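Local coordinates for penicillin-binding protein 1A (Mycobacterium tuberculosis, PDB 5CXW) that builds cross-linked peptidoglycan for the cell wall, this piece carrying the penicillin-sensitive transpeptidase domain that joins the peptide side branches, at residues 271-274 against 275-279; 354-357 against 358-361. One frame throughout, in Å; residues are numbered along the deposited sequence.

Contact 1: 271-274 against 275-279; sequences EPIA and GYSRG
Pro-272 and Tyr-276 are joined by the first of two consecutive backbone bonds from one residue to the fourth after it, which make up the short helix 273-276. Tyr-276 N donates to Pro-272 O at 3.0 Å; Ser-277 N follows with Ile-273 O at 2.9 Å. One residue earlier a water takes over: it accepts from Gly-275 N at 3.0 Å and donates to Glu-271 O. Proline, which has no amide N-H to offer, is tolerated near the start of such a helix, where no earlier carbonyl asks for one. Ser-277 leaves helical geometry and is the centre of an inverse gamma turn, while Gly-279 N reaches back to Gly-275 O; the positive phi of Gly-279 suits a glycine.

The side chain of Ser-277 adds a second bond. With OG anti to its carbonyl carbon (chi1 -58°), the hydroxyl folds back along the helix and gives its proton to Ile-273 O at 2.7 Å, arriving above the carbonyl plane, 37° out of it. The amide of the same serine comes from the opposite face, so the oxygen is gripped on both faces by one residue. Ile-273 CG2 lies against Ser-277 OG at 3.5 Å; the isoleucine, buried and apolar, also touches Lys-148 and Lys-291. Tyr-276 holds only its CB near Pro-272 O, and its side chain reaches Lys-148 and Met-149 of helix 143-149.

A small polar residue ends the helix without leaving its hydroxyl proton unused. The side chain of Ser-277 is about 6 Å from the bound penicillin V, a position consistent with a second-shell role behind the pocket.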
loop_
_atom_site.group_PDB
_atom_site.type_symbol
_atom_site.label_atom_id
_atom_site.label_comp_id
_atom_site.label_asym_id
_atom_site.label_seq_id
_atom_site.Cartn_x
_atom_site.Cartn_y
_atom_site.Cartn_z
ATOM N N GLU A 271 -0.541 8.205 11.882
ATOM C CA GLU A 271 -0.106 7.553 13.166
ATOM C C GLU A 271 -1.229 6.957 13.975
ATOM O O GLU A 271 -1.076 5.856 14.477
ATOM C CB GLU A 271 0.715 8.486 14.023
ATOM C CG GLU A 271 2.172 8.562 13.623
ATOM C CD GLU A 271 2.976 9.458 14.560
ATOM O OE1 GLU A 271 2.999 10.661 14.333
ATOM O OE2 GLU A 271 3.570 8.980 15.521
ATOM N N PRO A 272 -2.382 7.661 14.100
ATOM C CA PRO A 272 -3.424 7.112 14.988
ATOM C C PRO A 272 -4.241 5.978 14.332
ATOM O O PRO A 272 -5.213 5.488 14.922
ATOM C CB PRO A 272 -4.351 8.298 15.236
ATOM C CG PRO A 272 -4.043 9.304 14.203
ATOM C CD PRO A 272 -2.623 9.079 13.735
ATOM N N ILE A 273 -4.020 5.745 13.019
ATOM C CA ILE A 273 -4.990 4.912 12.259
ATOM C C ILE A 273 -4.922 3.421 12.563
ATOM O O ILE A 273 -5.949 2.805 12.581
ATOM C CB ILE A 273 -4.947 5.245 10.732
ATOM C CG1 ILE A 273 -5.259 6.727 10.566
ATOM C CG2 ILE A 273 -5.847 4.332 9.907
ATOM C CD1 ILE A 273 -5.245 7.221 9.113
ATOM N N ALA A 274 -3.772 2.827 12.854
ATOM C CA ALA A 274 -3.792 1.398 13.200
ATOM C C ALA A 274 -4.706 1.125 14.435
ATOM O O ALA A 274 -5.491 0.193 14.478
ATOM C CB ALA A 274 -2.377 0.926 13.441
ATOM N N GLY A 275 -4.569 1.976 15.425
ATOM C CA GLY A 275 -5.416 1.879 16.612
ATOM C C GLY A 275 -6.867 2.213 16.393
ATOM O O GLY A 275 -7.740 1.521 16.868
ATOM N N TYR A 276 -7.121 3.266 15.634
ATOM C CA TYR A 276 -8.464 3.636 15.252
ATOM C C TYR A 276 -9.177 2.526 14.494
ATOM O O TYR A 276 -10.405 2.383 14.596
ATOM C CB TYR A 276 -8.437 4.928 14.462
ATOM C CG TYR A 276 -9.777 5.492 14.126
ATOM C CD1 TYR A 276 -10.439 6.275 15.035
ATOM C CD2 TYR A 276 -10.376 5.216 12.920
ATOM C CE1 TYR A 276 -11.700 6.791 14.748
ATOM C CE2 TYR A 276 -11.659 5.712 12.629
ATOM C CZ TYR A 276 -12.293 6.500 13.529
ATOM O OH TYR A 276 -13.572 7.002 13.270
ATOM N N SER A 277 -8.427 1.784 13.692
ATOM C CA SER A 277 -8.911 0.702 12.871
ATOM C C SER A 277 -9.077 -0.582 13.706
ATOM O O SER A 277 -8.421 -1.581 13.466
ATOM C CB SER A 277 -7.925 0.464 11.718
ATOM O OG SER A 277 -7.789 1.673 10.973
ATOM N N ARG A 278 -10.007 -0.499 14.660
ATOM C CA ARG A 278 -10.398 -1.624 15.502
ATOM C C ARG A 278 -9.202 -2.181 16.276
ATOM O O ARG A 278 -8.981 -3.393 16.358
ATOM C CB ARG A 278 -11.161 -2.662 14.690
ATOM C CG ARG A 278 -12.430 -2.024 14.127
ATOM C CD ARG A 278 -13.406 -2.975 13.443
ATOM N NE ARG A 278 -14.004 -3.966 14.329
ATOM C CZ ARG A 278 -15.179 -3.847 14.943
ATOM N NH1 ARG A 278 -15.849 -2.736 14.875
ATOM N NH2 ARG A 278 -15.601 -4.814 15.696
ATOM N N GLY A 279 -8.435 -1.255 16.848
ATOM C CA GLY A 279 -7.359 -1.586 17.812
ATOM C C GLY A 279 -6.232 -2.432 17.266
ATOM O O GLY A 279 -5.769 -3.348 17.933
HETATM O O HOH W 1 -2.324 3.845 15.927
#

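Contact 2: 354-357 against 358-361; sequences GALK and GTSN
Leu-356 O receives two bonds from Thr-359, one from its amide and one from its hydroxyl. Thr-359 N lies 2.9 Å from Leu-356 O, closing a type II beta turn. Thr-359 OG1 donates to Leu-356 O at 2.6 Å, in the carbonyl plane and on a lone pair. This is possible because chi1 of 72° sets OG1 between the backbone N and the carbonyl carbon, directed back over the turn. The methyl CG2 of Thr-359 also passes close to Leu-356 O, at 3.4 Å, so the beta-branched residue lays both its branches against one acceptor.

Leu-356 gives the contact its CB, 3.8 Å from Thr-359 OG1, and its branched end faces the protein, as suits a buried leucine. Lys-357, at the second position of the turn, behaves differently. Its side chain lies near Gly-358 N merely because that atom belongs to the neighbouring peptide; beyond CG the chain runs fully extended, carrying the charged end away from the turn, as fits its exposed position. Gly-358 takes the third position with phi 89°, where a side chain would be jammed against the carbonyl oxygen of Lys-357; glycine is what this turn calls for.

The turn carries the chain off the end of helix 343-356. Leu-356 packs on Leu-315 of strand 315-323 and on Arg-286, whose guanidinium also bonds Thr-359 O, while Gln-40 of helix 39-53 bonds the carbonyls of Gly-354 and Lys-357.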
loop_
_atom_site.group_PDB
_atom_site.type_symbol
_atom_site.label_atom_id
_atom_site.label_comp_id
_atom_site.label_asym_id
_atom_site.label_seq_id
_atom_site.Cartn_x
_atom_site.Cartn_y
_atom_site.Cartn_z
ATOM N N GLY A 354 5.549 -9.769 13.849
ATOM C CA GLY A 354 6.489 -10.843 13.625
ATOM C C GLY A 354 7.794 -10.446 12.955
ATOM O O GLY A 354 8.872 -10.932 13.332
ATOM N N ALA A 355 7.696 -9.624 11.905
ATOM C CA ALA A 355 8.855 -9.234 11.142
ATOM C C ALA A 355 9.771 -8.357 11.948
ATOM O O ALA A 355 10.992 -8.432 11.769
ATOM C CB ALA A 355 8.421 -8.502 9.876
ATOM N N LEU A 356 9.218 -7.552 12.853
ATOM C CA LEU A 356 9.982 -6.567 13.617
ATOM C C LEU A 356 10.328 -7.034 15.055
ATOM O O LEU A 356 11.049 -6.330 15.782
ATOM C CB LEU A 356 9.184 -5.284 13.710
ATOM C CG LEU A 356 8.919 -4.636 12.350
ATOM C CD1 LEU A 356 8.131 -3.366 12.542
ATOM C CD2 LEU A 356 10.252 -4.328 11.702
ATOM N N LYS A 357 9.834 -8.214 15.427
ATOM C CA LYS A 357 10.107 -8.793 16.731
ATOM C C LYS A 357 11.625 -8.823 16.979
ATOM O O LYS A 357 12.395 -9.225 16.133
ATOM C CB LYS A 357 9.548 -10.205 16.836
ATOM C CG LYS A 357 9.652 -10.739 18.249
ATOM C CD LYS A 357 8.993 -12.089 18.340
ATOM C CE LYS A 357 8.971 -12.502 19.774
ATOM N NZ LYS A 357 8.362 -13.857 19.901
ATOM N N GLY A 358 12.022 -8.343 18.151
ATOM C CA GLY A 358 13.408 -8.301 18.549
ATOM C C GLY A 358 14.125 -7.036 18.132
ATOM O O GLY A 358 15.313 -6.899 18.430
ATOM N N THR A 359 13.456 -6.104 17.444
ATOM C CA THR A 359 14.018 -4.831 17.113
ATOM C C THR A 359 13.422 -3.745 17.995
ATOM O O THR A 359 12.305 -3.832 18.372
ATOM C CB THR A 359 13.798 -4.453 15.656
ATOM O OG1 THR A 359 12.424 -4.107 15.424
ATOM C CG2 THR A 359 14.211 -5.648 14.700
ATOM N N SER A 360 14.196 -2.718 18.312
ATOM C CA SER A 360 13.719 -1.653 19.178
ATOM C C SER A 360 12.651 -0.822 18.473
ATOM O O SER A 360 12.585 -0.769 17.236
ATOM C CB SER A 360 14.868 -0.745 19.632
ATOM O OG SER A 360 15.523 -0.144 18.536
ATOM N N ASN A 361 11.813 -0.186 19.275
ATOM C CA ASN A 361 10.732 0.646 18.733
ATOM C C ASN A 361 11.265 1.964 18.220
ATOM O O ASN A 361 11.892 2.713 18.974
ATOM C CB ASN A 361 9.661 0.931 19.790
ATOM C CG ASN A 361 8.872 -0.308 20.164
ATOM O OD1 ASN A 361 8.905 -1.333 19.473
ATOM N ND2 ASN A 361 8.128 -0.209 21.267
#

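Overall arrangement
Contact 1 comes first along the chain and contact 2 later, with their centres about 19 Å apart and their nearest atoms about 11 Å apart, so they do not touch. Between them in sequence run strands 289-296, 303-312 and 315-323 of the five-stranded antiparallel sheet, followed by helix 343-356. Both lie where a helix ends, and in both a hydroxyl side chain doubles a backbone bond to one carbonyl. Contact 1 lies beside the edge strand 289-296, which carries Lys-291 near the penicillin pocket; contact 2, away from the annotated sites, finishes the helix whose end packs on the middle strand 315-323. The two thus serve different parts of one transpeptidase fold.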